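Local structure of tail spike protein (Acinetobacter phage vB_AbaP_AS12, 6EU4) at residues 151-165 and 172-186. The protein forms the trimeric tailspike of an Acinetobacter baumannii phage and probably recognises and degrades the capsular polysaccharide of the host. Sequence-based numbering, arbitrary orientation.
Sequences KTTNNTLSLGNRTIN and DVDAIMVAIPRVGDW
Lys151 and Asp174 join by a salt bridge near one end of this contact in the right-handed parallel beta-helix of the tailspike; the antiparallel hairpin 161-164/167-170 begins within 151-165 and returns the chain to 172-186. Lys151 NZ lies 2.8 Å from Asp174 OD1 and also donates to the carbonyl oxygens of Thr153 and Asn155, so the ammonium holds the turn at 152-155 against 172-186. Asp174 OD2 accepts from Asn154 ND2, with amide and carboxylate planes 81° apart; Tyr200 OH is also hydrogen-bonded to Asp174 OD1, and Asn154 ND2 also donates to Thr206 O.

A second carboxylate receives backbone donors: Leu159 N bonds Asp172 OD1 at 3.0 Å and Gly160 N bonds Asp172 OD2 at 2.9 Å, each on the syn side but tilted out of the carboxylate plane. One water links OD1 to Gly160 O, and another joins Leu157 N to Val173 O.

Apolar contact lies between these polar groups and the arginine. Leu157 CD1 meets the tips of Val178 and Ile180, and Leu159 CD1 reaches Ile180 CD1 at 3.7 Å.

The stretched Arg162 chain carries its guanidinium across to the start of the type II turn Arg182-Asp185 and the carbonyl just before it. NH1 donates almost straight (172°) to Pro181 O in the guanidinium plane, while NH2 bonds Arg182 O; Ile164 CD1 covers one face. Arg182 O also takes Asp185 N, from the opposite face of its carbonyl plane.

At the far end the Asn165 amide stacks on the Trp186 indole, planes 9° apart, and Asn165 CB makes a CH-pi contact 3.5 Å from the centroid of the five-membered ring of Trp186.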
ATOM      1  N   LYS A 151      36.673  -7.024   5.403  1.00 18.36           N
ATOM      2  CA  LYS A 151      37.730  -6.217   4.820  1.00 18.67           C
ATOM      3  C   LYS A 151      38.620  -5.660   5.924  1.00 18.83           C
ATOM      4  O   LYS A 151      38.119  -5.083   6.894  1.00 19.62           O
ATOM      5  CB  LYS A 151      37.128  -5.083   3.998  1.00 18.41           C
ATOM      6  CG  LYS A 151      38.206  -4.240   3.357  1.00 21.47           C
ATOM      7  CD  LYS A 151      37.818  -3.807   1.984  1.00 22.06           C
ATOM      8  CE  LYS A 151      38.956  -3.098   1.291  1.00 23.66           C
ATOM      9  NZ  LYS A 151      38.959  -1.682   1.619  1.00 22.40           N
ATOM     10  N   THR A 152      39.938  -5.808   5.759  1.00 20.32           N
ATOM     11  CA  THR A 152      40.903  -5.543   6.821  1.00 20.81           C
ATOM     12  C   THR A 152      41.715  -4.272   6.617  1.00 20.69           C
ATOM     13  O   THR A 152      42.598  -3.973   7.438  1.00 20.65           O
ATOM     14  CB  THR A 152      41.883  -6.713   6.944  1.00 23.51           C
ATOM     15  OG1 THR A 152      42.666  -6.798   5.750  1.00 24.83           O
ATOM     16  CG2 THR A 152      41.134  -8.029   7.151  1.00 25.70           C
ATOM     17  N   THR A 153      41.479  -3.552   5.539  1.00 18.83           N
ATOM     18  CA  THR A 153      42.228  -2.350   5.198  1.00 20.41           C
ATOM     19  C   THR A 153      41.267  -1.317   4.633  1.00 19.36           C
ATOM     20  O   THR A 153      40.087  -1.601   4.384  1.00 18.77           O
ATOM     21  CB  THR A 153      43.287  -2.601   4.119  1.00 21.85           C
ATOM     22  OG1 THR A 153      42.601  -2.751   2.860  1.00 21.70           O
ATOM     23  CG2 THR A 153      44.129  -3.838   4.417  1.00 22.49           C
ATOM     24  N   ASN A 154      41.811  -0.132   4.354  1.00 19.72           N
ATOM     25  CA  ASN A 154      41.099   0.885   3.594  1.00 22.25           C
ATOM     26  C   ASN A 154      41.550   0.933   2.133  1.00 20.38           C
ATOM     27  O   ASN A 154      41.313   1.935   1.454  1.00 20.07           O
ATOM     28  CB  ASN A 154      41.288   2.256   4.254  1.00 20.93           C
ATOM     29  CG  ASN A 154      40.790   2.275   5.692  1.00 21.15           C
ATOM     30  OD1 ASN A 154      41.583   2.427   6.632  1.00 22.05           O
ATOM     31  ND2 ASN A 154      39.492   2.075   5.876  1.00 20.42           N
ATOM     32  N   ASN A 155      42.177  -0.134   1.639  1.00 19.54           N
ATOM     33  CA  ASN A 155      42.695  -0.134   0.284  1.00 19.08           C
ATOM     34  C   ASN A 155      41.550  -0.150  -0.722  1.00 18.75           C
ATOM     35  O   ASN A 155      40.433  -0.594  -0.431  1.00 19.10           O
ATOM     36  CB  ASN A 155      43.597  -1.338   0.041  1.00 22.12           C
ATOM     37  CG  ASN A 155      44.863  -1.288   0.850  1.00 26.01           C
ATOM     38  OD1 ASN A 155      45.242  -0.243   1.375  1.00 23.04           O
ATOM     39  ND2 ASN A 155      45.521  -2.427   0.964  1.00 27.74           N
ATOM     40  N   THR A 156      41.853   0.323  -1.927  1.00 20.44           N
ATOM     41  CA  THR A 156      40.881   0.419  -3.010  1.00 19.70           C
ATOM     42  C   THR A 156      41.240  -0.532  -4.150  1.00 20.25           C
ATOM     43  O   THR A 156      42.312  -1.146  -4.184  1.00 20.95           O
ATOM     44  CB  THR A 156      40.806   1.849  -3.562  1.00 20.25           C
ATOM     45  OG1 THR A 156      41.999   2.148  -4.314  1.00 20.64           O
ATOM     46  CG2 THR A 156      40.657   2.883  -2.450  1.00 22.56           C
ATOM     47  N   LEU A 157      40.332  -0.620  -5.119  1.00 19.20           N
ATOM     48  CA  LEU A 157      40.690  -1.187  -6.409  1.00 17.99           C
ATOM     49  C   LEU A 157      41.694  -0.271  -7.109  1.00 18.10           C
ATOM     50  O   LEU A 157      41.904   0.883  -6.723  1.00 20.36           O
ATOM     51  CB  LEU A 157      39.449  -1.372  -7.283  1.00 18.52           C
ATOM     52  CG  LEU A 157      38.385  -2.355  -6.772  1.00 18.78           C
ATOM     53  CD1 LEU A 157      37.099  -2.238  -7.587  1.00 19.62           C
ATOM     54  CD2 LEU A 157      38.942  -3.765  -6.844  1.00 21.76           C
ATOM     55  N   SER A 158      42.323  -0.805  -8.149  1.00 19.64           N
ATOM     56  CA  SER A 158      43.328  -0.085  -8.923  1.00 22.29           C
ATOM     57  C   SER A 158      42.991  -0.147 -10.411  1.00 21.30           C
ATOM     58  O   SER A 158      43.829  -0.474 -11.249  1.00 23.51           O
ATOM     59  CB  SER A 158      44.720  -0.667  -8.685  1.00 26.29           C
ATOM     60  OG  SER A 158      45.042  -0.681  -7.307  1.00 26.96           O
ATOM     61  N   LEU A 159      41.747   0.170 -10.760  1.00 21.17           N
ATOM     62  CA  LEU A 159      41.286   0.035 -12.139  1.00 21.52           C
ATOM     63  C   LEU A 159      41.271   1.347 -12.908  1.00 23.49           C
ATOM     64  O   LEU A 159      41.222   1.318 -14.145  1.00 23.01           O
ATOM     65  CB  LEU A 159      39.878  -0.574 -12.170  1.00 21.78           C
ATOM     66  CG  LEU A 159      39.793  -1.936 -11.479  1.00 22.86           C
ATOM     67  CD1 LEU A 159      38.328  -2.402 -11.359  1.00 21.47           C
ATOM     68  CD2 LEU A 159      40.636  -2.966 -12.239  1.00 27.61           C
ATOM     69  N   GLY A 160      41.295   2.481 -12.226  1.00 21.30           N
ATOM     70  CA  GLY A 160      41.463   3.756 -12.902  1.00 22.10           C
ATOM     71  C   GLY A 160      40.172   4.278 -13.519  1.00 22.58           C
ATOM     72  O   GLY A 160      39.085   3.755 -13.301  1.00 22.24           O
ATOM     73  N   ASN A 161      40.327   5.325 -14.330  1.00 21.57           N
ATOM     74  CA  ASN A 161      39.192   6.035 -14.909  1.00 21.12           C
ATOM     75  C   ASN A 161      38.650   5.315 -16.133  1.00 20.58           C
ATOM     76  O   ASN A 161      39.417   4.827 -16.972  1.00 21.83           O
ATOM     77  CB  ASN A 161      39.610   7.453 -15.323  1.00 24.58           C
ATOM     78  CG  ASN A 161      39.884   8.350 -14.135  1.00 29.04           C
ATOM     79  OD1 ASN A 161      39.158   8.325 -13.151  1.00 26.47           O
ATOM     80  ND2 ASN A 161      40.939   9.148 -14.223  1.00 33.15           N
ATOM     81  N   ARG A 162      37.323   5.312 -16.266  1.00 19.79           N
ATOM     82  CA  ARG A 162      36.651   4.674 -17.390  1.00 20.42           C
ATOM     83  C   ARG A 162      35.444   5.500 -17.828  1.00 18.01           C
ATOM     84  O   ARG A 162      34.619   5.897 -16.995  1.00 18.72           O
ATOM     85  CB  ARG A 162      36.219   3.262 -16.999  1.00 24.40           C
ATOM     86  CG  ARG A 162      35.397   2.553 -18.027  1.00 24.98           C
ATOM     87  CD  ARG A 162      34.864   1.230 -17.468  1.00 26.83           C
ATOM     88  NE  ARG A 162      33.731   0.764 -18.248  1.00 29.37           N
ATOM     89  CZ  ARG A 162      32.945  -0.258 -17.901  1.00 30.58           C
ATOM     90  NH1 ARG A 162      33.179  -0.931 -16.785  1.00 30.13           N
ATOM     91  NH2 ARG A 162      31.925  -0.603 -18.678  1.00 31.85           N
ATOM     92  N   THR A 163      35.321   5.729 -19.138  1.00 18.53           N
ATOM     93  CA  THR A 163      34.182   6.463 -19.680  1.00 17.40           C
ATOM     94  C   THR A 163      33.043   5.494 -19.949  1.00 18.05           C
ATOM     95  O   THR A 163      33.211   4.524 -20.697  1.00 18.81           O
ATOM     96  CB  THR A 163      34.553   7.205 -20.961  1.00 18.03           C
ATOM     97  OG1 THR A 163      35.548   8.179 -20.654  1.00 18.57           O
ATOM     98  CG2 THR A 163      33.334   7.901 -21.570  1.00 18.79           C
ATOM     99  N   ILE A 164      31.892   5.779 -19.348  1.00 16.54           N
ATOM    100  CA  ILE A 164      30.677   4.993 -19.500  1.00 18.02           C
ATOM    101  C   ILE A 164      29.577   5.951 -19.930  1.00 17.24           C
ATOM    102  O   ILE A 164      29.270   6.910 -19.208  1.00 17.28           O
ATOM    103  CB  ILE A 164      30.286   4.287 -18.192  1.00 15.59           C
ATOM    104  CG1 ILE A 164      31.439   3.431 -17.672  1.00 17.82           C
ATOM    105  CG2 ILE A 164      29.031   3.456 -18.418  1.00 16.47           C
ATOM    106  CD1 ILE A 164      31.143   2.727 -16.319  1.00 19.95           C
ATOM    107  N   ASN A 165      28.991   5.705 -21.097  1.00 17.22           N
ATOM    108  CA  ASN A 165      27.904   6.546 -21.599  1.00 16.27           C
ATOM    109  C   ASN A 165      28.265   8.032 -21.476  1.00 19.38           C
ATOM    110  O   ASN A 165      27.489   8.848 -20.982  1.00 19.82           O
ATOM    111  CB  ASN A 165      26.613   6.237 -20.854  1.00 17.38           C
ATOM    112  CG  ASN A 165      25.387   6.905 -21.470  1.00 21.10           C
ATOM    113  OD1 ASN A 165      25.369   7.235 -22.647  1.00 20.50           O
ATOM    114  ND2 ASN A 165      24.339   7.087 -20.652  1.00 25.80           N
ATOM    115  N   ASP A 172      37.622   3.286  -7.817  1.00 16.46           N
ATOM    116  CA  ASP A 172      38.724   3.048  -6.883  1.00 17.12           C
ATOM    117  C   ASP A 172      38.448   3.753  -5.549  1.00 19.48           C
ATOM    118  O   ASP A 172      39.157   4.675  -5.128  1.00 20.29           O
ATOM    119  CB  ASP A 172      40.043   3.513  -7.492  1.00 20.68           C
ATOM    120  CG  ASP A 172      40.436   2.724  -8.760  1.00 22.17           C
ATOM    121  OD1 ASP A 172      39.783   1.704  -9.084  1.00 21.21           O
ATOM    122  OD2 ASP A 172      41.422   3.120  -9.428  1.00 21.41           O
ATOM    123  N   VAL A 173      37.388   3.297  -4.897  1.00 18.62           N
ATOM    124  CA  VAL A 173      36.954   3.807  -3.604  1.00 18.88           C
ATOM    125  C   VAL A 173      37.220   2.759  -2.535  1.00 18.44           C
ATOM    126  O   VAL A 173      37.419   1.573  -2.818  1.00 19.34           O
ATOM    127  CB  VAL A 173      35.456   4.190  -3.607  1.00 21.62           C
ATOM    128  CG1 VAL A 173      35.162   5.200  -4.694  1.00 24.92           C
ATOM    129  CG2 VAL A 173      34.585   2.984  -3.803  1.00 22.76           C
ATOM    130  N   ASP A 174      37.212   3.212  -1.280  1.00 17.84           N
ATOM    131  CA  ASP A 174      37.334   2.306  -0.138  1.00 18.17           C
ATOM    132  C   ASP A 174      35.959   1.700   0.132  1.00 16.67           C
ATOM    133  O   ASP A 174      35.099   2.339   0.741  1.00 16.46           O
ATOM    134  CB  ASP A 174      37.852   3.038   1.093  1.00 20.10           C
ATOM    135  CG  ASP A 174      37.975   2.115   2.303  1.00 19.82           C
ATOM    136  OD1 ASP A 174      37.933   0.880   2.110  1.00 18.72           O
ATOM    137  OD2 ASP A 174      38.117   2.622   3.432  1.00 19.82           O
ATOM    138  N   ALA A 175      35.764   0.472  -0.344  1.00 14.92           N
ATOM    139  CA  ALA A 175      34.522  -0.272  -0.221  1.00 14.16           C
ATOM    140  C   ALA A 175      34.863  -1.740  -0.017  1.00 16.52           C
ATOM    141  O   ALA A 175      36.001  -2.159  -0.241  1.00 18.55           O
ATOM    142  CB  ALA A 175      33.646  -0.109  -1.461  1.00 16.26           C
ATOM    143  N   ILE A 176      33.887  -2.519   0.444  1.00 13.81           N
ATOM    144  CA  ILE A 176      34.088  -3.960   0.602  1.00 14.24           C
ATOM    145  C   ILE A 176      33.786  -4.689  -0.688  1.00 16.06           C
ATOM    146  O   ILE A 176      34.573  -5.527  -1.147  1.00 14.93           O
ATOM    147  CB  ILE A 176      33.234  -4.513   1.764  1.00 15.46           C
ATOM    148  CG1 ILE A 176      33.515  -3.723   3.042  1.00 15.57           C
ATOM    149  CG2 ILE A 176      33.530  -5.989   1.970  1.00 17.10           C
ATOM    150  CD1 ILE A 176      32.588  -4.079   4.186  1.00 17.36           C
HETATM  151  N   MSE A 177      32.646  -4.362  -1.280  1.00 15.37           N
HETATM  152  CA  MSE A 177      32.215  -4.934  -2.547  1.00 13.39           C
HETATM  153  C   MSE A 177      31.780  -3.801  -3.487  1.00 14.30           C
HETATM  154  O   MSE A 177      31.210  -2.798  -3.043  1.00 14.59           O
HETATM  155  CB  MSE A 177      31.071  -5.947  -2.307  1.00 14.87           C
HETATM  156  CG  MSE A 177      30.814  -6.881  -3.415  1.00 22.32           C
HETATM  157 SE   MSE A 177      29.528  -8.249  -2.775  1.00 24.83          SE
HETATM  158  CE  MSE A 177      30.060  -9.585  -4.013  1.00 30.29           C
ATOM    159  N   VAL A 178      32.080  -3.949  -4.777  1.00 14.57           N
ATOM    160  CA  VAL A 178      31.827  -2.922  -5.782  1.00 14.92           C
ATOM    161  C   VAL A 178      31.134  -3.563  -6.976  1.00 15.43           C
ATOM    162  O   VAL A 178      31.601  -4.587  -7.486  1.00 16.70           O
ATOM    163  CB  VAL A 178      33.135  -2.248  -6.246  1.00 15.54           C
ATOM    164  CG1 VAL A 178      32.860  -1.137  -7.272  1.00 16.16           C
ATOM    165  CG2 VAL A 178      33.911  -1.710  -5.044  1.00 14.61           C
ATOM    166  N   ALA A 179      30.039  -2.956  -7.430  1.00 12.98           N
ATOM    167  CA  ALA A 179      29.361  -3.365  -8.656  1.00 13.33           C
ATOM    168  C   ALA A 179      29.903  -2.529  -9.811  1.00 15.51           C
ATOM    169  O   ALA A 179      29.888  -1.297  -9.740  1.00 15.00           O
ATOM    170  CB  ALA A 179      27.848  -3.163  -8.538  1.00 13.79           C
ATOM    171  N   ILE A 180      30.375  -3.194 -10.860  1.00 13.77           N
ATOM    172  CA  ILE A 180      30.980  -2.531 -12.018  1.00 14.16           C
ATOM    173  C   ILE A 180      30.347  -3.062 -13.306  1.00 15.37           C
ATOM    174  O   ILE A 180      30.332  -4.283 -13.522  1.00 15.61           O
ATOM    175  CB  ILE A 180      32.507  -2.750 -12.048  1.00 15.90           C
ATOM    176  CG1 ILE A 180      33.144  -2.306 -10.735  1.00 14.53           C
ATOM    177  CG2 ILE A 180      33.128  -2.054 -13.265  1.00 17.50           C
ATOM    178  CD1 ILE A 180      34.702  -2.436 -10.668  1.00 15.74           C
ATOM    179  N   PRO A 181      29.878  -2.213 -14.227  1.00 14.64           N
ATOM    180  CA  PRO A 181      29.319  -2.749 -15.477  1.00 15.77           C
ATOM    181  C   PRO A 181      30.378  -3.466 -16.301  1.00 17.45           C
ATOM    182  O   PRO A 181      31.560  -3.102 -16.310  1.00 18.35           O
ATOM    183  CB  PRO A 181      28.802  -1.501 -16.215  1.00 16.29           C
ATOM    184  CG  PRO A 181      28.671  -0.459 -15.138  1.00 16.16           C
ATOM    185  CD  PRO A 181      29.778  -0.750 -14.172  1.00 15.69           C
ATOM    186  N   ARG A 182      29.931  -4.490 -17.024  1.00 17.99           N
ATOM    187  CA  ARG A 182      30.767  -5.061 -18.078  1.00 18.83           C
ATOM    188  C   ARG A 182      31.188  -3.977 -19.061  1.00 20.58           C
ATOM    189  O   ARG A 182      30.496  -2.976 -19.251  1.00 19.71           O
ATOM    190  CB  ARG A 182      30.011  -6.154 -18.825  1.00 19.49           C
ATOM    191  CG  ARG A 182      29.640  -7.383 -18.022  1.00 20.43           C
ATOM    192  CD  ARG A 182      28.717  -8.283 -18.892  1.00 22.19           C
ATOM    193  NE  ARG A 182      28.508  -9.601 -18.313  1.00 23.63           N
ATOM    194  CZ  ARG A 182      27.702 -10.525 -18.829  1.00 23.00           C
ATOM    195  NH1 ARG A 182      26.998 -10.273 -19.926  1.00 24.91           N
ATOM    196  NH2 ARG A 182      27.595 -11.705 -18.237  1.00 24.64           N
ATOM    197  N   VAL A 183      32.347  -4.178 -19.695  1.00 25.02           N
ATOM    198  CA  VAL A 183      32.804  -3.236 -20.713  1.00 26.63           C
ATOM    199  C   VAL A 183      31.797  -3.207 -21.845  1.00 23.93           C
ATOM    200  O   VAL A 183      31.336  -4.251 -22.317  1.00 26.62           O
ATOM    201  CB  VAL A 183      34.215  -3.609 -21.201  1.00 33.80           C
ATOM    202  CG1 VAL A 183      35.210  -3.467 -20.071  1.00 34.84           C
ATOM    203  CG2 VAL A 183      34.243  -5.030 -21.756  1.00 38.27           C
ATOM    204  N   GLY A 184      31.407  -1.999 -22.257  1.00 24.64           N
ATOM    205  CA  GLY A 184      30.368  -1.814 -23.249  1.00 25.59           C
ATOM    206  C   GLY A 184      28.975  -1.604 -22.688  1.00 25.09           C
ATOM    207  O   GLY A 184      28.092  -1.130 -23.420  1.00 25.57           O
ATOM    208  N   ASP A 185      28.746  -1.957 -21.427  1.00 21.14           N
ATOM    209  CA  ASP A 185      27.450  -1.795 -20.783  1.00 17.55           C
ATOM    210  C   ASP A 185      27.452  -0.543 -19.904  1.00 18.25           C
ATOM    211  O   ASP A 185      28.507  -0.011 -19.549  1.00 20.55           O
ATOM    212  CB  ASP A 185      27.109  -3.009 -19.916  1.00 18.07           C
ATOM    213  CG  ASP A 185      26.794  -4.250 -20.733  1.00 21.82           C
ATOM    214  OD1 ASP A 185      26.600  -4.140 -21.965  1.00 22.11           O
ATOM    215  OD2 ASP A 185      26.755  -5.343 -20.130  1.00 21.62           O
ATOM    216  N   TRP A 186      26.246  -0.091 -19.528  1.00 16.26           N
ATOM    217  CA  TRP A 186      26.127   1.028 -18.606  1.00 15.49           C
ATOM    218  C   TRP A 186      25.848   0.616 -17.168  1.00 16.60           C
ATOM    219  O   TRP A 186      26.126   1.408 -16.264  1.00 15.88           O
ATOM    220  CB  TRP A 186      25.023   1.996 -19.048  1.00 15.36           C
ATOM    221  CG  TRP A 186      25.198   2.572 -20.407  1.00 19.18           C
ATOM    222  CD1 TRP A 186      26.314   2.536 -21.180  1.00 21.41           C
ATOM    223  CD2 TRP A 186      24.208   3.267 -21.163  1.00 22.57           C
ATOM    224  NE1 TRP A 186      26.080   3.154 -22.377  1.00 23.07           N
ATOM    225  CE2 TRP A 186      24.793   3.619 -22.390  1.00 24.23           C
ATOM    226  CE3 TRP A 186      22.877   3.622 -20.918  1.00 26.24           C
ATOM    227  CZ2 TRP A 186      24.098   4.319 -23.376  1.00 27.63           C
ATOM    228  CZ3 TRP A 186      22.186   4.310 -21.900  1.00 28.55           C
ATOM    229  CH2 TRP A 186      22.798   4.654 -23.108  1.00 27.56           C
TER
HETATM  230  O   HOH W   1      37.623   0.207  -5.097  1.00 20.71           O
HETATM  231  O   HOH W   2      38.097   2.271 -11.224  1.00 20.18           O
HETATM  232  O   HOH W   3      30.757   0.680 -20.846  1.00 33.56           O